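Local coordinates for protein CymD (Pseudomonas putida, PDB 6Z34) that forms an outer-membrane channel of the FadL family through which monoaromatic hydrocarbons enter the cell for biodegradation, probably by lateral diffusion, at residues S386-F389 and D393-D396; G26-M31 and A82-L87; V12-G17 and Q425-I430. All blocks are in the same frame, centred on the assembly; numbering follows the deposited sequence.

Contact 1: residues S386-F389 and D393-D396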
loop_
_atom_site.group_PDB
_atom_site.type_symbol
_atom_site.label_atom_id
_atom_site.label_comp_id
_atom_site.label_asym_id
_atom_site.label_seq_id
_atom_site.Cartn_x
_atom_site.Cartn_y
_atom_site.Cartn_z
ATOM N N SER A 386 -15.683 16.674 6.665
ATOM C CA SER A 386 -14.652 17.608 7.068
ATOM C C SER A 386 -15.282 18.710 7.908
ATOM O O SER A 386 -16.435 19.099 7.697
ATOM C CB SER A 386 -13.931 18.209 5.861
ATOM O OG SER A 386 -12.970 17.310 5.356
ATOM N N TYR A 387 -14.518 19.187 8.881
ATOM C CA TYR A 387 -14.891 20.345 9.670
ATOM C C TYR A 387 -13.728 21.320 9.657
ATOM O O TYR A 387 -12.572 20.914 9.817
ATOM C CB TYR A 387 -15.249 19.972 11.104
ATOM C CG TYR A 387 -15.883 21.123 11.845
ATOM C CD1 TYR A 387 -17.231 21.399 11.703
ATOM C CD2 TYR A 387 -15.124 21.960 12.655
ATOM C CE1 TYR A 387 -17.822 22.469 12.373
ATOM C CE2 TYR A 387 -15.700 23.027 13.328
ATOM C CZ TYR A 387 -17.047 23.279 13.183
ATOM O OH TYR A 387 -17.631 24.341 13.849
ATOM N N ALA A 388 -14.034 22.595 9.439
ATOM C CA ALA A 388 -13.038 23.654 9.482
ATOM C C ALA A 388 -13.256 24.430 10.775
ATOM O O ALA A 388 -14.291 25.074 10.949
ATOM C CB ALA A 388 -13.142 24.553 8.256
ATOM N N PHE A 389 -12.313 24.313 11.708
ATOM C CA PHE A 389 -12.387 25.082 12.940
ATOM C C PHE A 389 -12.026 26.543 12.727
ATOM O O PHE A 389 -12.293 27.363 13.611
ATOM C CB PHE A 389 -11.452 24.504 14.009
ATOM C CG PHE A 389 -11.839 23.142 14.496
ATOM C CD1 PHE A 389 -11.441 22.007 13.810
ATOM C CD2 PHE A 389 -12.579 22.994 15.652
ATOM C CE1 PHE A 389 -11.803 20.755 14.258
ATOM C CE2 PHE A 389 -12.933 21.743 16.114
ATOM C CZ PHE A 389 -12.545 20.619 15.415
ATOM N N ASP A 393 -7.371 25.667 9.900
ATOM C CA ASP A 393 -7.408 24.410 10.647
ATOM C C ASP A 393 -8.579 23.553 10.180
ATOM O O ASP A 393 -9.739 23.961 10.300
ATOM C CB ASP A 393 -7.508 24.677 12.157
ATOM C CG ASP A 393 -6.373 25.536 12.692
ATOM O OD1 ASP A 393 -5.357 24.956 13.116
ATOM O OD2 ASP A 393 -6.485 26.781 12.738
ATOM N N VAL A 394 -8.293 22.370 9.656
ATOM C CA VAL A 394 -9.355 21.529 9.109
ATOM C C VAL A 394 -9.151 20.092 9.563
ATOM O O VAL A 394 -8.030 19.574 9.537
ATOM C CB VAL A 394 -9.424 21.603 7.568
ATOM C CG1 VAL A 394 -10.449 20.602 7.018
ATOM C CG2 VAL A 394 -9.782 23.026 7.109
ATOM N N VAL A 395 -10.238 19.452 9.977
ATOM C CA VAL A 395 -10.244 18.036 10.323
ATOM C C VAL A 395 -11.013 17.286 9.252
ATOM O O VAL A 395 -12.078 17.734 8.812
ATOM C CB VAL A 395 -10.857 17.789 11.713
ATOM C CG1 VAL A 395 -10.955 16.311 11.977
ATOM C CG2 VAL A 395 -9.999 18.442 12.754
ATOM N N ASP A 396 -10.454 16.156 8.814
ATOM C CA ASP A 396 -11.071 15.286 7.826
ATOM C C ASP A 396 -11.193 13.900 8.426
ATOM O O ASP A 396 -10.314 13.471 9.176
ATOM C CB ASP A 396 -10.259 15.220 6.539
ATOM C CG ASP A 396 -9.906 16.590 6.001
ATOM O OD1 ASP A 396 -10.775 17.231 5.382
ATOM O OD2 ASP A 396 -8.749 17.016 6.175
#
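Phe389 and Val395 make the closest apolar contact across the two arms of the hairpin: the ring comes edge-on, and its CE1 lies 3.3 Å from CG2 of Val395. That methyl sits near the ring plane, so it meets the rim and not a face. With CG beside its own backbone N and anti to the carbonyl carbon (chi1 -66°), the Phe389 ring is carried back over the hairpin toward Val395, which offers CG2 from the matching position on its own residue. One face of the Phe389 ring takes Tyr387, whose CD2 stands 3.7 Å above the plane, over the ring centre. Tyr387 itself, with CG anti to N, leads away from 393-396 to meet Trp351 edge-to-face on the next strand.

Tyr387 and Val395 form the hydrogen-bonded pair. Tyr387 N gives to Val395 O and Val395 N to Tyr387 O, both at 2.8 Å; the second bond is the straighter, 168° at the hydrogen. Toward the turn the ladder frays, since the bond from Phe389 N to Asp393 O is weak (3.0 Å, 129°).

On the other face Ala388 CB packs on CG2 of Val394 at 3.9 Å. Buried Ser386 also lies here; its OG is hydrogen-bonded to Arg354, though its placement against Asp396 is doubtful. Asp396 packs on Pro11 and Val12 of helix 10-15. At the turn Asp393 OD1 has a hydrogen bond with Tyr432 OH and a salt bridge with Lys434 NZ, and OD2 a hydrogen bond with Ser390 OG. Two strands joined by a short turn, with Tyr387 and Val395 probably outward to lipid and Ser386, Ala388, Val394 and Asp396 inward to the plug, make a wall hairpin of a FadL-type outer-membrane barrel.

Contact 2: residues G26-M31 and A82-L87; sequences GAQGMM and APELSL
Ala27 and Ser86 are the nearest CA pair, 6.5 Å apart, where the 3-10 turn of 27-31 lies beside the extended strand 82-87 without a hydrogen bond between them. The turn is held by its own bonds, from the backbone N of Gly29, Met30 and Met31 to the carbonyl oxygen three residues back, such as Met31 N to Gln28 O at 2.8 Å.

Ser86 receives two side chains. Its OG is 3.4 Å from the CB methyl of Ala27, and its CB is 3.5 Å from CE of Met30. Met30 reaches this carbon by running straight through chi2 and then bending at chi3 (-50°), which turns the terminal methyl onto the strand. These are plain van der Waals contacts, and they fit the inner face of a FadL-family barrel, where the N-terminal residues fold into a plug packed against the wall: Ser86 and Glu84 point toward the turn, whereas Leu85 and Leu87 point away from it, with Leu85 on the surface.

Further along, the side chains of Gln28 and Glu84 cross at about a right angle. Phe101 of the adjacent strand 94-107 touches both, and Met30 and Met31 as well, while Val9 lies against Gln28, Met31 and Glu84. Met30 is also packed on Pro140 and Ser142 of strand 131-146, and its carbonyl oxygen takes a hydrogen bond from Ser156 OG.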
loop_
_atom_site.group_PDB
_atom_site.type_symbol
_atom_site.label_atom_id
_atom_site.label_comp_id
_atom_site.label_asym_id
_atom_site.label_seq_id
_atom_site.Cartn_x
_atom_site.Cartn_y
_atom_site.Cartn_z
ATOM N N GLY A 26 -5.882 17.171 -1.443
ATOM C CA GLY A 26 -4.973 17.788 -0.496
ATOM C C GLY A 26 -3.542 17.298 -0.659
ATOM O O GLY A 26 -3.124 16.845 -1.730
ATOM N N ALA A 27 -2.782 17.382 0.437
ATOM C CA ALA A 27 -1.371 17.016 0.396
ATOM C C ALA A 27 -1.145 15.570 -0.010
ATOM O O ALA A 27 -0.078 15.247 -0.545
ATOM C CB ALA A 27 -0.733 17.228 1.768
ATOM N N GLN A 28 -2.109 14.685 0.248
ATOM C CA GLN A 28 -1.973 13.295 -0.173
ATOM C C GLN A 28 -1.816 13.145 -1.680
ATOM O O GLN A 28 -1.428 12.060 -2.133
ATOM C CB GLN A 28 -3.170 12.494 0.326
ATOM C CG GLN A 28 -3.182 12.359 1.840
ATOM C CD GLN A 28 -3.846 13.532 2.522
ATOM O OE1 GLN A 28 -4.037 14.597 1.916
ATOM N NE2 GLN A 28 -4.200 13.354 3.787
ATOM N N GLY A 29 -2.061 14.209 -2.465
ATOM C CA GLY A 29 -1.805 14.135 -3.893
ATOM C C GLY A 29 -0.381 13.722 -4.210
ATOM O O GLY A 29 -0.123 13.110 -5.248
ATOM N N MET A 30 0.561 14.054 -3.329
ATOM C CA MET A 30 1.926 13.536 -3.359
ATOM C C MET A 30 1.978 12.040 -3.680
ATOM O O MET A 30 2.907 11.558 -4.346
ATOM C CB MET A 30 2.600 13.777 -1.995
ATOM C CG MET A 30 3.434 15.015 -1.928
ATOM S SD MET A 30 4.277 15.341 -0.367
ATOM C CE MET A 30 2.976 15.159 0.828
ATOM N N MET A 31 1.002 11.290 -3.173
ATOM C CA MET A 31 1.004 9.841 -3.306
ATOM C C MET A 31 -0.044 9.351 -4.283
ATOM O O MET A 31 -0.259 8.144 -4.373
ATOM C CB MET A 31 0.781 9.173 -1.950
ATOM C CG MET A 31 1.934 9.353 -0.967
ATOM S SD MET A 31 3.475 8.561 -1.495
ATOM C CE MET A 31 2.883 6.970 -1.998
ATOM N N ALA A 82 -1.673 3.186 10.573
ATOM C CA ALA A 82 -0.761 3.682 9.546
ATOM C C ALA A 82 -0.729 5.205 9.578
ATOM O O ALA A 82 -1.683 5.851 9.112
ATOM C CB ALA A 82 -1.203 3.193 8.168
ATOM N N PRO A 83 0.321 5.820 10.123
ATOM C CA PRO A 83 0.397 7.289 10.155
ATOM C C PRO A 83 0.820 7.885 8.821
ATOM O O PRO A 83 1.477 7.244 7.994
ATOM C CB PRO A 83 1.462 7.574 11.219
ATOM C CG PRO A 83 2.249 6.283 11.355
ATOM C CD PRO A 83 1.317 5.174 11.000
ATOM N N GLU A 84 0.433 9.151 8.633
ATOM C CA GLU A 84 0.812 9.928 7.463
ATOM C C GLU A 84 1.192 11.335 7.894
ATOM O O GLU A 84 0.440 11.988 8.621
ATOM C CB GLU A 84 -0.311 10.003 6.418
ATOM C CG GLU A 84 -1.059 8.707 6.166
ATOM C CD GLU A 84 -2.146 8.858 5.115
ATOM O OE1 GLU A 84 -2.097 8.133 4.100
ATOM O OE2 GLU A 84 -3.045 9.704 5.303
ATOM N N LEU A 85 2.341 11.795 7.405
ATOM C CA LEU A 85 2.902 13.112 7.669
ATOM C C LEU A 85 3.088 13.838 6.349
ATOM O O LEU A 85 3.609 13.249 5.400
ATOM C CB LEU A 85 4.274 13.000 8.357
ATOM C CG LEU A 85 4.293 12.095 9.577
ATOM C CD1 LEU A 85 5.673 12.037 10.194
ATOM C CD2 LEU A 85 3.294 12.660 10.547
ATOM N N SER A 86 2.735 15.132 6.299
ATOM C CA SER A 86 2.997 15.896 5.082
ATOM C C SER A 86 3.323 17.350 5.371
ATOM O O SER A 86 2.755 17.978 6.269
ATOM C CB SER A 86 1.816 15.833 4.084
ATOM O OG SER A 86 0.565 16.038 4.716
ATOM N N LEU A 87 4.234 17.871 4.554
ATOM C CA LEU A 87 4.612 19.274 4.519
ATOM C C LEU A 87 4.579 19.693 3.056
ATOM O O LEU A 87 5.332 19.151 2.242
ATOM C CB LEU A 87 6.013 19.492 5.111
ATOM C CG LEU A 87 6.428 20.969 5.057
ATOM C CD1 LEU A 87 5.340 21.770 5.738
ATOM C CD2 LEU A 87 7.801 21.239 5.704
#

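Contact 3: residues V12-G17 and Q425-I430; sequences VSQGMG and QIVTSI
Gln14 reaches strand 425-430 by holding CG beside its backbone N (chi1 -75°) and then extending through chi2 (177°), which delivers its amide between Val427 and Ser429. Val427 meets it with CG1, the methyl anti to N, its side chain crossing that of the glutamine at about a right angle. The touching atom on the helix side is OE1, 3.4 Å from Val427 CG1 and 3.5 Å from Ser429 CB.

No direct hydrogen bond spans the two segments, but a water does: it donates to Gln14 OE1 at 2.6 Å and to Val427 O at 2.8 Å, so a side-chain and a main-chain acceptor are served together. The remaining polar atoms turn to Asp51, which receives Gln14 NE2 on OD2 and Ser429 OG on OD1. With both ends of the amide engaged, its rotation is probably fixed, and the two donors would probably stabilise the Asp51 carboxylate. Shortening this side chain to an alanine would remove the amide, and Asp51 is then likely to lose one of its donors and the bridging water its partner on the helix.

Just beyond Gln14 the helix closes in a Schellman motif: Gly17, at positive phi (72°), is its C-prime residue, and Gly17 N bonds back to Gln14 O at 3.2 Å. In FadL relatives such an N-terminal helix belongs to the plug inside the barrel, consistent with its surroundings: the Gln14 side chain packs on Ser398 of strand 393-404, Asp51 comes from strand 43-58, and Val12 and Met16 rest on Arg354 of strand 351-362.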
loop_
_atom_site.group_PDB
_atom_site.type_symbol
_atom_site.label_atom_id
_atom_site.label_comp_id
_atom_site.label_asym_id
_atom_site.label_seq_id
_atom_site.Cartn_x
_atom_site.Cartn_y
_atom_site.Cartn_z
ATOM N N VAL A 12 -10.001 12.293 2.473
ATOM C CA VAL A 12 -10.842 12.923 1.458
ATOM C C VAL A 12 -10.995 11.996 0.260
ATOM O O VAL A 12 -12.107 11.778 -0.250
ATOM C CB VAL A 12 -10.247 14.284 1.046
ATOM C CG1 VAL A 12 -11.043 14.883 -0.070
ATOM C CG2 VAL A 12 -10.174 15.250 2.244
ATOM N N SER A 13 -9.873 11.455 -0.213
ATOM C CA SER A 13 -9.905 10.436 -1.250
ATOM C C SER A 13 -10.654 9.190 -0.773
ATOM O O SER A 13 -11.559 8.700 -1.460
ATOM C CB SER A 13 -8.477 10.106 -1.653
ATOM O OG SER A 13 -8.393 8.831 -2.202
ATOM N N GLN A 14 -10.315 8.675 0.416
ATOM C CA GLN A 14 -10.982 7.460 0.894
ATOM C C GLN A 14 -12.467 7.694 1.140
ATOM O O GLN A 14 -13.284 6.803 0.906
ATOM C CB GLN A 14 -10.319 6.933 2.172
ATOM C CG GLN A 14 -8.977 6.237 1.964
ATOM C CD GLN A 14 -8.333 5.789 3.269
ATOM O OE1 GLN A 14 -9.015 5.347 4.192
ATOM N NE2 GLN A 14 -7.017 5.911 3.350
ATOM N N GLY A 15 -12.841 8.880 1.629
ATOM C CA GLY A 15 -14.251 9.157 1.833
ATOM C C GLY A 15 -15.039 9.153 0.546
ATOM O O GLY A 15 -16.269 8.996 0.573
ATOM N N MET A 16 -14.353 9.306 -0.588
ATOM C CA MET A 16 -14.969 9.357 -1.907
ATOM C C MET A 16 -14.584 8.134 -2.733
ATOM O O MET A 16 -14.371 8.235 -3.944
ATOM C CB MET A 16 -14.563 10.653 -2.612
ATOM C CG MET A 16 -14.945 11.927 -1.834
ATOM S SD MET A 16 -14.775 13.472 -2.780
ATOM C CE MET A 16 -13.138 13.844 -2.250
ATOM N N GLY A 17 -14.450 6.981 -2.072
ATOM C CA GLY A 17 -14.263 5.728 -2.770
ATOM C C GLY A 17 -12.919 5.527 -3.431
ATOM O O GLY A 17 -12.779 4.571 -4.193
ATOM N N GLN A 425 -13.552 -5.677 6.199
ATOM C CA GLN A 425 -12.478 -4.777 6.586
ATOM C C GLN A 425 -13.001 -3.354 6.708
ATOM O O GLN A 425 -13.696 -2.861 5.812
ATOM C CB GLN A 425 -11.338 -4.844 5.573
ATOM C CG GLN A 425 -10.205 -3.912 5.877
ATOM C CD GLN A 425 -9.165 -3.905 4.782
ATOM O OE1 GLN A 425 -9.168 -3.031 3.905
ATOM N NE2 GLN A 425 -8.259 -4.882 4.825
ATOM N N ILE A 426 -12.652 -2.702 7.817
ATOM C CA ILE A 426 -13.076 -1.340 8.115
ATOM C C ILE A 426 -11.832 -0.479 8.265
ATOM O O ILE A 426 -10.965 -0.763 9.103
ATOM C CB ILE A 426 -13.936 -1.279 9.385
ATOM C CG1 ILE A 426 -15.256 -2.016 9.166
ATOM C CG2 ILE A 426 -14.173 0.160 9.794
ATOM C CD1 ILE A 426 -16.231 -1.883 10.311
ATOM N N VAL A 427 -11.751 0.576 7.464
ATOM C CA VAL A 427 -10.624 1.496 7.472
ATOM C C VAL A 427 -11.155 2.842 7.945
ATOM O O VAL A 427 -11.964 3.481 7.253
ATOM C CB VAL A 427 -9.976 1.621 6.088
ATOM C CG1 VAL A 427 -8.816 2.609 6.130
ATOM C CG2 VAL A 427 -9.512 0.271 5.602
ATOM N N THR A 428 -10.718 3.264 9.124
ATOM C CA THR A 428 -11.033 4.573 9.658
ATOM C C THR A 428 -9.863 5.503 9.374
ATOM O O THR A 428 -8.714 5.176 9.694
ATOM C CB THR A 428 -11.291 4.506 11.161
ATOM O OG1 THR A 428 -12.407 3.655 11.410
ATOM C CG2 THR A 428 -11.612 5.887 11.697
ATOM N N SER A 429 -10.155 6.661 8.793
ATOM C CA SER A 429 -9.123 7.591 8.362
ATOM C C SER A 429 -9.426 8.975 8.916
ATOM O O SER A 429 -10.545 9.485 8.783
ATOM C CB SER A 429 -9.030 7.635 6.838
ATOM O OG SER A 429 -7.805 8.191 6.404
ATOM N N ILE A 430 -8.424 9.585 9.526
ATOM C CA ILE A 430 -8.598 10.853 10.202
ATOM C C ILE A 430 -7.340 11.678 9.965
ATOM O O ILE A 430 -6.226 11.147 9.988
ATOM C CB ILE A 430 -8.898 10.616 11.697
ATOM C CG1 ILE A 430 -9.070 11.941 12.452
ATOM C CG2 ILE A 430 -7.836 9.746 12.314
ATOM C CD1 ILE A 430 -10.453 12.561 12.280
HETATM O O HOH W 1 -11.396 5.490 5.341
#

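Overall arrangement
Contact 1 is a hairpin within the barrel wall, whereas contacts 2 and 3 each set part of the N-terminal segment against it. Their wall strands are linked in the order 80-91, 43-58, 422-437, 393-404 and 378-388. Contacts 1 and 3 have centres 16 Å apart but touch: Val395 CG1 lies 3.8 Å from Ile430 CD1 between adjacent strands, and Asp396 packs on Val12. Contacts 2 and 3, centres 14 Å apart, stay about 5 Å apart at their nearest atoms. Asp51, on the strand between them, bonds Gln14 and Ser429 and neighbours Ala82 of strand 80-91. Contacts 1 and 2 approach to about 6 Å, nearest atoms.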